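Side-chain contacts in virulent strain associated lipoprotein (Borreliella spielmanii A14S, PDB 6FZZ), which is an outer-surface lipoprotein of the Borrelia PFam54 family that probably binds glutathione, as its Borrelia burgdorferi relative BBE31 does: residues Asp32-Lys35 and Tyr36-Lys39; Lys145-Phe148 and Glu149-Leu152; Asn85-Ala89 and Asp90-Arg94; Pro62-Thr65 and Val66-Ser70; Asp107-Asn110 and Thr111-Leu115. All coordinates share one frame; numbering follows the deposited sequence.

Interaction 1 of 5, residues Asp32-Lys35 and Tyr36-Lys39; sequences DRKK and YEKK
The ring of Y36 lies against the backbone of D32, one turn back along helix 15-41, a helix for which a coiled coil is predicted across this stretch. D32 O stands 3.4 Å above the Y36 ring plane, over its centre, so one face of the aromatic is packed on a carbonyl group. With chi1 at -48°, Y36 keeps CG beside its backbone N and lays the ring back over the preceding turn. There Y36 OH approaches D32 CB at 3.9 Å, and this hydroxyl is hydrogen-bonded to K155 of helix 138-170. K35 adds to the packing by folding its chain: a bend at chi3 (64°) brings K35 CE to 3.8 Å from Y36 CE1.

On another side of the helix R33 and E37 make an i to i+4 salt bridge. R33 runs out straight from CG to NE, while the extended E37 chain leans back toward it. The guanidinium and carboxylate planes stand almost perpendicular, 89° apart, so this is a single-oxygen contact and not a two-pronged one. R33 has a second acid, since its NE pairs with D120 of helix 105-126; two carboxylates thus hold the guanidinium and limit its rotation. Beneath the pair, E37 N donates to R33 O at 3.2 Å, while at the tip of the bridge R33 NH1 sits 3.1 Å from E37 OE2.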
loop_
_atom_site.group_PDB
_atom_site.type_symbol
_atom_site.label_atom_id
_atom_site.label_comp_id
_atom_site.label_asym_id
_atom_site.label_seq_id
_atom_site.Cartn_x
_atom_site.Cartn_y
_atom_site.Cartn_z
ATOM N N ASP A 32 10.195 -2.284 7.786
ATOM C CA ASP A 32 9.684 -1.546 6.631
ATOM C C ASP A 32 8.754 -0.428 7.051
ATOM O O ASP A 32 8.929 0.679 6.570
ATOM C CB ASP A 32 8.976 -2.430 5.607
ATOM C CG ASP A 32 9.939 -3.395 4.922
ATOM O OD1 ASP A 32 11.158 -3.125 4.907
ATOM O OD2 ASP A 32 9.483 -4.434 4.409
ATOM N N ARG A 33 7.794 -0.690 7.942
ATOM C CA ARG A 33 6.891 0.373 8.379
ATOM C C ARG A 33 7.667 1.581 8.880
ATOM O O ARG A 33 7.260 2.733 8.637
ATOM C CB ARG A 33 5.936 -0.082 9.492
ATOM C CG ARG A 33 5.033 1.055 9.884
ATOM C CD ARG A 33 4.025 0.698 10.942
ATOM N NE ARG A 33 2.824 1.574 10.953
ATOM C CZ ARG A 33 2.399 2.338 11.979
ATOM N NH1 ARG A 33 3.132 2.479 13.091
ATOM N NH2 ARG A 33 1.204 2.971 11.906
ATOM N N LYS A 34 8.765 1.347 9.597
ATOM C CA LYS A 34 9.566 2.470 10.159
ATOM C C LYS A 34 10.217 3.314 9.041
ATOM O O LYS A 34 10.309 4.546 9.123
ATOM C CB LYS A 34 10.621 1.970 11.170
ATOM C CG LYS A 34 10.011 1.557 12.484
ATOM C CD LYS A 34 10.981 0.727 13.318
ATOM C CE LYS A 34 11.022 1.167 14.781
ATOM N NZ LYS A 34 10.943 -0.006 15.685
ATOM N N LYS A 35 10.602 2.647 7.973
ATOM C CA LYS A 35 11.027 3.284 6.752
ATOM C C LYS A 35 10.059 4.334 6.176
ATOM O O LYS A 35 10.422 5.451 5.789
ATOM C CB LYS A 35 11.303 2.218 5.720
ATOM C CG LYS A 35 12.503 2.479 4.829
ATOM C CD LYS A 35 12.846 1.204 4.019
ATOM C CE LYS A 35 11.739 0.802 3.042
ATOM N NZ LYS A 35 12.196 -0.229 2.054
ATOM N N TYR A 36 8.821 3.950 6.091
ATOM C CA TYR A 36 7.780 4.851 5.647
ATOM C C TYR A 36 7.530 6.014 6.583
ATOM O O TYR A 36 7.235 7.071 6.080
ATOM C CB TYR A 36 6.502 4.050 5.431
ATOM C CG TYR A 36 6.754 2.802 4.620
ATOM C CD1 TYR A 36 7.729 2.784 3.619
ATOM C CD2 TYR A 36 6.037 1.622 4.886
ATOM C CE1 TYR A 36 7.986 1.601 2.914
ATOM C CE2 TYR A 36 6.233 0.466 4.148
ATOM C CZ TYR A 36 7.239 0.433 3.217
ATOM O OH TYR A 36 7.434 -0.718 2.512
ATOM N N GLU A 37 7.636 5.799 7.910
ATOM C CA GLU A 37 7.507 6.886 8.923
ATOM C C GLU A 37 8.628 7.847 8.705
ATOM O O GLU A 37 8.430 9.030 8.764
ATOM C CB GLU A 37 7.529 6.400 10.370
ATOM C CG GLU A 37 6.287 5.652 10.808
ATOM C CD GLU A 37 6.568 4.759 12.011
ATOM O OE1 GLU A 37 7.573 4.979 12.670
ATOM O OE2 GLU A 37 5.807 3.839 12.309
ATOM N N LYS A 38 9.806 7.321 8.399
ATOM C CA LYS A 38 10.974 8.146 8.121
ATOM C C LYS A 38 10.801 8.943 6.832
ATOM O O LYS A 38 11.165 10.114 6.821
ATOM C CB LYS A 38 12.271 7.291 8.158
ATOM C CG LYS A 38 13.510 8.018 7.653
ATOM C CD LYS A 38 14.805 7.302 8.056
ATOM C CE LYS A 38 16.015 8.226 7.906
ATOM N NZ LYS A 38 17.305 7.503 8.015
ATOM N N LYS A 39 10.197 8.376 5.768
ATOM C CA LYS A 39 9.972 9.124 4.572
ATOM C C LYS A 39 8.959 10.273 4.827
ATOM O O LYS A 39 9.044 11.334 4.158
ATOM C CB LYS A 39 9.432 8.286 3.388
ATOM C CG LYS A 39 10.371 7.225 2.827
ATOM C CD LYS A 39 11.601 7.878 2.252
ATOM C CE LYS A 39 12.402 6.947 1.336
ATOM N NZ LYS A 39 13.796 7.200 1.711
#

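Interaction 2 of 5, residues Lys145-Phe148 and Glu149-Leu152; sequences KNLF and EKLL
F148 turns one ring face to L152, whose methyl CD1 sits over it, 3.9 Å from F148 CE2. The ring gets there because its CG is opposite the backbone N (chi1 -166°), which swings the aromatic out along the helix flank, while L152 leans back a turn to meet it. L151 contributes more loosely: its CD2 is 4.3 Å from F148 CD1, approaching the ring at a slant. Together the three make a small apolar patch, one helical turn long.

Beside this patch, K145 and E149 form an i to i+4 salt bridge. The lysine chain is extended until its last bond, where a turn (chi4 -88°) swings the ammonium toward the acid, and K145 NZ donates to E149 OE2 at 2.7 Å. It comes from above the carboxylate, 36° out of its plane. The aliphatic part of the lysine follows the same path, with K145 CE 3.4 Å from E149 OE2, and E149 CG rests 3.3 Å from K145 O. The acid is therefore packed over the turn as well as paired with the lysine.

K150 also lies back over the preceding turn: its CG is 3.2 Å from N146 O, and a bend farther out carries NZ near L147 CD2. Regular backbone bonds, such as L152 N to F148 O at 2.9 Å, run underneath.

These side chains fan out from helix 138-170 to three others: F148 and L151 reach helix 105-126, L147 packs on L204 and I208 of helix 180-209, and K145 and E149 face L22 and L25 of helix 15-41.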
loop_
_atom_site.group_PDB
_atom_site.type_symbol
_atom_site.label_atom_id
_atom_site.label_comp_id
_atom_site.label_asym_id
_atom_site.label_seq_id
_atom_site.Cartn_x
_atom_site.Cartn_y
_atom_site.Cartn_z
ATOM N N LYS A 145 0.690 -17.712 9.596
ATOM C CA LYS A 145 1.787 -17.495 8.687
ATOM C C LYS A 145 1.303 -17.418 7.238
ATOM O O LYS A 145 1.705 -16.550 6.516
ATOM C CB LYS A 145 2.866 -18.563 8.836
ATOM C CG LYS A 145 4.026 -18.406 7.809
ATOM C CD LYS A 145 4.811 -19.710 7.712
ATOM C CE LYS A 145 6.175 -19.567 7.037
ATOM N NZ LYS A 145 5.992 -19.748 5.587
ATOM N N ASN A 146 0.488 -18.354 6.805
ATOM C CA ASN A 146 -0.015 -18.343 5.462
ATOM C C ASN A 146 -0.873 -17.075 5.193
ATOM O O ASN A 146 -0.773 -16.526 4.114
ATOM C CB ASN A 146 -0.870 -19.576 5.211
ATOM C CG ASN A 146 -0.057 -20.882 5.217
ATOM O OD1 ASN A 146 1.155 -20.910 4.958
ATOM N ND2 ASN A 146 -0.737 -21.971 5.509
ATOM N N LEU A 147 -1.714 -16.659 6.141
ATOM C CA LEU A 147 -2.553 -15.436 5.966
ATOM C C LEU A 147 -1.670 -14.178 5.819
ATOM O O LEU A 147 -1.838 -13.360 4.924
ATOM C CB LEU A 147 -3.533 -15.290 7.099
ATOM C CG LEU A 147 -4.673 -16.326 7.163
ATOM C CD1 LEU A 147 -5.392 -16.194 8.474
ATOM C CD2 LEU A 147 -5.683 -16.131 6.065
ATOM N N PHE A 148 -0.648 -14.090 6.649
ATOM C CA PHE A 148 0.219 -12.910 6.658
ATOM C C PHE A 148 1.037 -12.804 5.400
ATOM O O PHE A 148 1.196 -11.718 4.792
ATOM C CB PHE A 148 1.130 -12.937 7.889
ATOM C CG PHE A 148 1.788 -11.633 8.145
ATOM C CD1 PHE A 148 1.027 -10.453 8.223
ATOM C CD2 PHE A 148 3.146 -11.541 8.307
ATOM C CE1 PHE A 148 1.610 -9.236 8.466
ATOM C CE2 PHE A 148 3.731 -10.333 8.598
ATOM C CZ PHE A 148 2.980 -9.176 8.644
ATOM N N GLU A 149 1.545 -13.945 4.952
ATOM C CA GLU A 149 2.229 -14.013 3.689
ATOM C C GLU A 149 1.373 -13.660 2.520
ATOM O O GLU A 149 1.813 -12.919 1.612
ATOM C CB GLU A 149 2.871 -15.402 3.452
ATOM C CG GLU A 149 3.991 -15.671 4.375
ATOM C CD GLU A 149 4.677 -17.020 4.093
ATOM O OE1 GLU A 149 4.114 -17.848 3.385
ATOM O OE2 GLU A 149 5.767 -17.279 4.616
ATOM N N LYS A 150 0.177 -14.208 2.504
ATOM C CA LYS A 150 -0.797 -13.835 1.473
ATOM C C LYS A 150 -1.089 -12.319 1.535
ATOM O O LYS A 150 -1.100 -11.628 0.474
ATOM C CB LYS A 150 -2.098 -14.620 1.637
ATOM C CG LYS A 150 -1.990 -16.080 1.187
ATOM C CD LYS A 150 -3.361 -16.727 1.011
ATOM C CE LYS A 150 -3.958 -17.151 2.346
ATOM N NZ LYS A 150 -5.307 -17.830 2.270
ATOM N N LEU A 151 -1.291 -11.786 2.755
ATOM C CA LEU A 151 -1.523 -10.310 2.900
ATOM C C LEU A 151 -0.375 -9.486 2.322
ATOM O O LEU A 151 -0.614 -8.580 1.508
ATOM C CB LEU A 151 -1.755 -9.945 4.384
ATOM C CG LEU A 151 -2.006 -8.482 4.739
ATOM C CD1 LEU A 151 -3.250 -8.004 3.988
ATOM C CD2 LEU A 151 -2.191 -8.416 6.240
ATOM N N LEU A 152 0.887 -9.859 2.626
ATOM C CA LEU A 152 2.048 -9.177 2.104
ATOM C C LEU A 152 2.140 -9.299 0.578
ATOM O O LEU A 152 2.503 -8.336 -0.126
ATOM C CB LEU A 152 3.350 -9.660 2.798
ATOM C CG LEU A 152 3.504 -9.408 4.301
ATOM C CD1 LEU A 152 4.805 -9.991 4.847
ATOM C CD2 LEU A 152 3.426 -7.909 4.624
#

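Interaction 3 of 5, residues Asn85-Ala89 and Asp90-Arg94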
loop_
_atom_site.group_PDB
_atom_site.type_symbol
_atom_site.label_atom_id
_atom_site.label_comp_id
_atom_site.label_asym_id
_atom_site.label_seq_id
_atom_site.Cartn_x
_atom_site.Cartn_y
_atom_site.Cartn_z
ATOM N N ASN A 85 6.643 1.978 -2.388
ATOM C CA ASN A 85 7.961 1.980 -1.752
ATOM C C ASN A 85 9.119 1.519 -2.645
ATOM O O ASN A 85 10.292 1.767 -2.358
ATOM C CB ASN A 85 7.909 1.244 -0.439
ATOM C CG ASN A 85 7.901 -0.258 -0.590
ATOM O OD1 ASN A 85 7.241 -0.830 -1.468
ATOM N ND2 ASN A 85 8.635 -0.913 0.299
ATOM N N ASP A 86 8.818 0.908 -3.774
ATOM C CA ASP A 86 9.917 0.570 -4.637
ATOM C C ASP A 86 10.202 1.689 -5.648
ATOM O O ASP A 86 10.909 1.423 -6.612
ATOM C CB ASP A 86 9.601 -0.776 -5.316
ATOM C CG ASP A 86 10.845 -1.470 -5.917
ATOM O OD1 ASP A 86 12.023 -1.110 -5.590
ATOM O OD2 ASP A 86 10.598 -2.376 -6.766
ATOM N N MET A 87 9.650 2.908 -5.460
ATOM C CA MET A 87 9.917 4.053 -6.384
ATOM C C MET A 87 10.851 5.111 -5.814
ATOM O O MET A 87 10.775 5.408 -4.643
ATOM C CB MET A 87 8.634 4.763 -6.737
ATOM C CG MET A 87 7.678 3.893 -7.505
ATOM S SD MET A 87 6.209 4.795 -7.999
ATOM C CE MET A 87 5.180 3.505 -8.697
ATOM N N ASN A 88 11.703 5.725 -6.637
ATOM C CA ASN A 88 12.426 6.923 -6.159
ATOM C C ASN A 88 11.612 8.185 -6.411
ATOM O O ASN A 88 10.530 8.101 -7.043
ATOM C CB ASN A 88 13.793 7.055 -6.801
ATOM C CG ASN A 88 13.701 7.281 -8.273
ATOM O OD1 ASN A 88 13.059 8.224 -8.736
ATOM N ND2 ASN A 88 14.276 6.374 -9.021
ATOM N N ALA A 89 12.142 9.334 -5.942
ATOM C CA ALA A 89 11.484 10.643 -6.066
ATOM C C ALA A 89 11.024 10.933 -7.506
ATOM O O ALA A 89 9.910 11.410 -7.687
ATOM C CB ALA A 89 12.367 11.774 -5.523
ATOM N N ASP A 90 11.847 10.573 -8.496
ATOM C CA ASP A 90 11.530 10.737 -9.916
ATOM C C ASP A 90 10.368 9.824 -10.395
ATOM O O ASP A 90 9.526 10.246 -11.179
ATOM C CB ASP A 90 12.761 10.434 -10.741
ATOM C CG ASP A 90 12.475 10.327 -12.215
ATOM O OD1 ASP A 90 12.317 11.395 -12.857
ATOM O OD2 ASP A 90 12.403 9.174 -12.731
ATOM N N GLU A 91 10.385 8.562 -9.975
ATOM C CA GLU A 91 9.310 7.639 -10.279
ATOM C C GLU A 91 8.039 8.025 -9.565
ATOM O O GLU A 91 6.958 7.941 -10.158
ATOM C CB GLU A 91 9.698 6.232 -9.889
ATOM C CG GLU A 91 10.751 5.618 -10.794
ATOM C CD GLU A 91 11.227 4.323 -10.210
ATOM O OE1 GLU A 91 11.707 4.374 -9.041
ATOM O OE2 GLU A 91 11.031 3.273 -10.860
ATOM N N LEU A 92 8.155 8.464 -8.304
ATOM C CA LEU A 92 7.006 8.994 -7.559
ATOM C C LEU A 92 6.310 10.134 -8.301
ATOM O O LEU A 92 5.076 10.166 -8.415
ATOM C CB LEU A 92 7.425 9.470 -6.146
ATOM C CG LEU A 92 7.841 8.385 -5.156
ATOM C CD1 LEU A 92 8.365 8.958 -3.847
ATOM C CD2 LEU A 92 6.702 7.445 -4.868
ATOM N N LYS A 93 7.093 11.101 -8.791
ATOM C CA LYS A 93 6.505 12.276 -9.435
ATOM C C LYS A 93 5.877 11.816 -10.760
ATOM O O LYS A 93 4.819 12.242 -11.136
ATOM C CB LYS A 93 7.597 13.365 -9.691
ATOM C CG LYS A 93 7.096 14.476 -10.634
ATOM C CD LYS A 93 8.209 15.249 -11.345
ATOM C CE LYS A 93 9.349 15.635 -10.419
ATOM N NZ LYS A 93 10.193 16.712 -11.019
ATOM N N ARG A 94 6.553 10.946 -11.477
ATOM C CA ARG A 94 6.033 10.468 -12.745
ATOM C C ARG A 94 4.766 9.638 -12.549
ATOM O O ARG A 94 3.840 9.779 -13.306
ATOM C CB ARG A 94 7.103 9.651 -13.462
ATOM C CG ARG A 94 6.680 8.930 -14.719
ATOM C CD ARG A 94 5.872 9.721 -15.735
ATOM N NE ARG A 94 6.525 10.939 -16.208
ATOM C CZ ARG A 94 6.018 11.736 -17.149
ATOM N NH1 ARG A 94 4.851 11.449 -17.720
ATOM N NH2 ARG A 94 6.677 12.826 -17.522
#
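A capping box opens helix 89-102, with N88 as the N-cap and E91 as its partner three residues on. N88 OD1 accepts from E91 N at 3.0 Å; the N-H comes from above the amide carbonyl, 43° out of its plane. The same oxygen takes a weaker, strongly bent bond from D90 N at 2.7 Å. In return N88 N donates to E91 OE1 at 2.8 Å, meeting that oxygen on its anti side and only a little out of the carboxylate plane. The N88 side chain stands between its own N and carbonyl carbon (chi1 65°), which folds OD1 over the amides of the first turn. E91 keeps its CG beside the backbone N (chi1 -72°) and sends its carboxylate back to the backbone N-H of N88. The first full helical bond follows at once, L92 N to N88 O at 2.7 Å, nearly straight.

Either side of the box, M87 and L92 meet as a hydrophobic staple: M87 CB touches L92 CD2 at 3.8 Å and also E91 CB at 3.6 Å. The second oxygen of E91 is paired with K163, whose positive charge would favour an ionised carboxylate.

K163 belongs to helix 138-170, and M87 packs on F162 and L166 of that same helix, while L92 turns to Y48 and L84 in loops; the start of helix 89-102 is thus fitted against helix 138-170.

Interaction 4 of 5, residues Pro62-Thr65 and Val66-Ser70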
loop_
_atom_site.group_PDB
_atom_site.type_symbol
_atom_site.label_atom_id
_atom_site.label_comp_id
_atom_site.label_asym_id
_atom_site.label_seq_id
_atom_site.Cartn_x
_atom_site.Cartn_y
_atom_site.Cartn_z
ATOM N N PRO A 62 -12.654 18.723 8.670
ATOM C CA PRO A 62 -12.705 20.030 8.087
ATOM C C PRO A 62 -12.469 20.039 6.551
ATOM O O PRO A 62 -12.241 21.103 5.997
ATOM C CB PRO A 62 -11.590 20.770 8.846
ATOM C CG PRO A 62 -10.491 19.716 9.002
ATOM C CD PRO A 62 -11.294 18.427 9.229
ATOM N N ARG A 63 -12.570 18.893 5.867
ATOM C CA ARG A 63 -12.535 18.850 4.414
ATOM C C ARG A 63 -11.183 19.340 3.868
ATOM O O ARG A 63 -11.122 19.953 2.811
ATOM C CB ARG A 63 -13.720 19.642 3.755
ATOM C CG ARG A 63 -15.075 19.205 4.313
ATOM C CD ARG A 63 -16.329 19.308 3.420
ATOM N NE ARG A 63 -16.082 19.725 2.036
ATOM C CZ ARG A 63 -15.985 18.961 0.959
ATOM N NH1 ARG A 63 -16.051 17.660 0.995
ATOM N NH2 ARG A 63 -15.759 19.538 -0.177
ATOM N N GLU A 64 -10.096 19.015 4.566
ATOM C CA GLU A 64 -8.735 19.332 4.085
ATOM C C GLU A 64 -8.308 18.351 2.955
ATOM O O GLU A 64 -8.993 17.369 2.688
ATOM C CB GLU A 64 -7.736 19.376 5.281
ATOM C CG GLU A 64 -7.245 18.010 5.808
ATOM C CD GLU A 64 -8.223 17.156 6.632
ATOM O OE1 GLU A 64 -9.442 17.360 6.526
ATOM O OE2 GLU A 64 -7.768 16.223 7.402
ATOM N N THR A 65 -7.196 18.646 2.274
ATOM C CA THR A 65 -6.645 17.691 1.296
ATOM C C THR A 65 -5.600 16.772 1.956
ATOM O O THR A 65 -5.150 17.039 3.070
ATOM C CB THR A 65 -5.962 18.320 0.078
ATOM O OG1 THR A 65 -4.791 18.992 0.497
ATOM C CG2 THR A 65 -6.868 19.261 -0.619
ATOM N N VAL A 66 -5.276 15.681 1.251
ATOM C CA VAL A 66 -4.232 14.768 1.697
ATOM C C VAL A 66 -2.893 15.514 1.706
ATOM O O VAL A 66 -1.931 15.130 2.415
ATOM C CB VAL A 66 -4.229 13.503 0.801
ATOM C CG1 VAL A 66 -2.940 12.672 0.956
ATOM C CG2 VAL A 66 -5.455 12.674 1.140
ATOM N N SER A 67 -2.779 16.566 0.877
ATOM C CA SER A 67 -1.576 17.370 0.890
ATOM C C SER A 67 -1.413 18.237 2.194
ATOM O O SER A 67 -0.283 18.605 2.569
ATOM C CB SER A 67 -1.535 18.328 -0.339
ATOM O OG SER A 67 -0.325 19.029 -0.242
ATOM N N ASP A 68 -2.515 18.551 2.875
ATOM C CA ASP A 68 -2.499 19.393 4.064
ATOM C C ASP A 68 -1.963 18.601 5.222
ATOM O O ASP A 68 -1.910 17.347 5.181
ATOM C CB ASP A 68 -3.884 19.900 4.419
ATOM C CG ASP A 68 -4.391 20.950 3.453
ATOM O OD1 ASP A 68 -3.613 21.875 3.188
ATOM O OD2 ASP A 68 -5.521 20.824 2.925
ATOM N N ASN A 69 -1.601 19.324 6.271
ATOM C CA ASN A 69 -0.923 18.715 7.375
ATOM C C ASN A 69 -1.771 18.271 8.553
ATOM O O ASN A 69 -1.346 18.329 9.716
ATOM C CB ASN A 69 0.269 19.564 7.786
ATOM C CG ASN A 69 1.426 19.412 6.804
ATOM O OD1 ASN A 69 1.675 18.322 6.271
ATOM N ND2 ASN A 69 2.150 20.484 6.579
ATOM N N SER A 70 -2.941 17.712 8.286
ATOM C CA SER A 70 -3.668 17.108 9.382
ATOM C C SER A 70 -3.028 15.746 9.737
ATOM O O SER A 70 -2.225 15.229 8.971
ATOM C CB SER A 70 -5.115 16.936 8.972
ATOM O OG SER A 70 -5.203 16.019 7.899
#
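Hydrogen bonds between T65 and D68 define this corner, a type I turn from T65 to D68. In the backbone D68 N donates to T65 O at 3.0 Å, coming from well above the carbonyl plane. Side chain to backbone, D68 OD2 reaches back to T65 N at 2.8 Å and is met on its anti side. T65 OG1, set between its own N and carbonyl carbon (chi1 67°), sits over the turn and takes weak bonds from S67 N at 3.2 Å and from D68 N, while offering its own hydrogen, also weakly, to D68 OD2.

The one strong bond between side chains joins S70 OG to E64 OE2, 2.6 Å apart. The hydroxyl uses the anti lone pair of the carboxylate, which the folded glutamate chain (chi2 -74°) brings within range.

The remaining contact is van der Waals: E64 CB lies 3.5 Å from D68 OD2.

S70 is the N-cap of helix 71-83, and its OG also accepts from S73 N, while E64 OE1 is salt-bridged to R72. By donating to the acid, S70 OG is left to act as acceptor for the helix amide, and the nearby arginine would favour an ionised E64.

Interaction 5 of 5, residues Asp107-Asn110 and Thr111-Leu115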
loop_
_atom_site.group_PDB
_atom_site.type_symbol
_atom_site.label_atom_id
_atom_site.label_comp_id
_atom_site.label_asym_id
_atom_site.label_seq_id
_atom_site.Cartn_x
_atom_site.Cartn_y
_atom_site.Cartn_z
ATOM N N ASP A 107 -9.600 6.957 -7.389
ATOM C CA ASP A 107 -9.848 5.522 -7.384
ATOM C C ASP A 107 -8.503 4.776 -7.248
ATOM O O ASP A 107 -8.458 3.732 -6.628
ATOM C CB ASP A 107 -10.566 5.062 -8.678
ATOM C CG ASP A 107 -12.091 5.304 -8.619
ATOM O OD1 ASP A 107 -12.533 5.993 -7.703
ATOM O OD2 ASP A 107 -12.857 4.834 -9.473
ATOM N N ILE A 108 -7.444 5.271 -7.890
ATOM C CA ILE A 108 -6.115 4.632 -7.747
ATOM C C ILE A 108 -5.583 4.819 -6.311
ATOM O O ILE A 108 -5.103 3.831 -5.683
ATOM C CB ILE A 108 -5.090 5.263 -8.751
ATOM C CG1 ILE A 108 -5.384 4.820 -10.154
ATOM C CG2 ILE A 108 -3.650 4.939 -8.373
ATOM C CD1 ILE A 108 -4.990 3.370 -10.481
ATOM N N PHE A 109 -5.591 6.066 -5.814
ATOM C CA PHE A 109 -4.934 6.355 -4.541
ATOM C C PHE A 109 -5.771 5.828 -3.378
ATOM O O PHE A 109 -5.243 5.145 -2.487
ATOM C CB PHE A 109 -4.563 7.842 -4.366
ATOM C CG PHE A 109 -3.287 8.221 -5.090
ATOM C CD1 PHE A 109 -3.306 8.546 -6.451
ATOM C CD2 PHE A 109 -2.084 8.251 -4.410
ATOM C CE1 PHE A 109 -2.133 8.875 -7.111
ATOM C CE2 PHE A 109 -0.917 8.606 -5.074
ATOM C CZ PHE A 109 -0.948 8.875 -6.419
ATOM N N ASN A 110 -7.072 6.054 -3.387
ATOM C CA ASN A 110 -7.861 5.593 -2.230
ATOM C C ASN A 110 -7.837 4.058 -2.085
ATOM O O ASN A 110 -7.830 3.505 -0.954
ATOM C CB ASN A 110 -9.316 6.102 -2.297
ATOM C CG ASN A 110 -9.444 7.600 -2.041
ATOM O OD1 ASN A 110 -8.571 8.279 -1.466
ATOM N ND2 ASN A 110 -10.617 8.138 -2.427
ATOM N N THR A 111 -7.873 3.385 -3.221
ATOM C CA THR A 111 -7.910 1.942 -3.238
ATOM C C THR A 111 -6.577 1.386 -2.723
ATOM O O THR A 111 -6.593 0.493 -1.872
ATOM C CB THR A 111 -8.313 1.348 -4.630
ATOM O OG1 THR A 111 -9.553 1.874 -5.046
ATOM C CG2 THR A 111 -8.516 -0.145 -4.530
ATOM N N SER A 112 -5.461 1.962 -3.195
ATOM C CA SER A 112 -4.104 1.522 -2.907
ATOM C C SER A 112 -3.800 1.744 -1.451
ATOM O O SER A 112 -3.233 0.876 -0.776
ATOM C CB SER A 112 -3.051 2.397 -3.719
ATOM O OG SER A 112 -3.346 2.225 -5.020
ATOM N N ILE A 113 -4.183 2.912 -0.951
ATOM C CA ILE A 113 -3.885 3.289 0.406
ATOM C C ILE A 113 -4.763 2.508 1.390
ATOM O O ILE A 113 -4.361 2.275 2.512
ATOM C CB ILE A 113 -3.969 4.840 0.541
ATOM C CG1 ILE A 113 -2.621 5.467 0.228
ATOM C CG2 ILE A 113 -4.522 5.289 1.846
ATOM C CD1 ILE A 113 -2.259 5.384 -1.249
ATOM N N THR A 114 -5.962 2.089 0.985
ATOM C CA THR A 114 -6.766 1.253 1.817
ATOM C C THR A 114 -6.101 -0.134 1.975
ATOM O O THR A 114 -6.006 -0.678 3.095
ATOM C CB THR A 114 -8.212 1.135 1.254
ATOM O OG1 THR A 114 -8.785 2.422 1.200
ATOM C CG2 THR A 114 -9.129 0.199 2.099
ATOM N N LEU A 115 -5.608 -0.680 0.869
ATOM C CA LEU A 115 -4.903 -1.944 0.883
ATOM C C LEU A 115 -3.675 -1.821 1.851
ATOM O O LEU A 115 -3.510 -2.605 2.789
ATOM C CB LEU A 115 -4.491 -2.337 -0.554
ATOM C CG LEU A 115 -3.754 -3.685 -0.681
ATOM C CD1 LEU A 115 -3.642 -4.104 -2.140
ATOM C CD2 LEU A 115 -2.345 -3.616 -0.105
#
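T111 OG1 donates to D107 O at 2.7 Å, lying in the plane of that carbonyl. One residue on, S112 OG points to I108 O in the same way, though at 2.5 Å the exact length is doubtful. T114 OG1 gives its hydrogen to N110 O at 2.6 Å, and because T114 N donates to the same oxygen, two donors grip N110 O.

All three hydroxyls point back beside their own backbone N (chi1 -56° in T111, -60° in S112 and T114), which turns them to the carbonyl four residues earlier. This is a common way for serine and threonine to satisfy a hydroxyl within a helix, here helix 105-126, and it gives the buried T111 and S112 a partner in their own helix. At D107 O the T111 hydroxyl is the closer donor, since T111 N binds it only weakly, at 3.5 Å.

I113 curls its CD1 back to 3.2 Å from F109 O and 4.3 Å from F109 CD2, at a slant to the ring.

Farther out, F109 and I113 lie on Y76 and T80 of helix 71-83, and N110 OD1 is bonded to Y76 OH. T111 and S112 touch I194 of helix 180-209, and N110 ND2 donates to a tetraethylene glycol, probably from the crystallisation liquor.

From the N terminus the order is interaction 1 on helix 15-41, interaction 4 in the loop leading to helix 71-83, interaction 3 at the start of helix 89-102, interaction 5 on helix 105-126 and interaction 2 on helix 138-170. All are local and in series: none closes a long loop, nests in another or crosses it. Interactions 1 and 3 meet where Y36 comes up to N85. Interactions 2 and 5 sit on helices consecutive in the chain, their nearest atoms about 5 Å apart. Helix 71-83 receives side chains from interactions 1, 4 and 5, and helix 138-170 from interactions 1, 3 and 5, within an all-helical bundle.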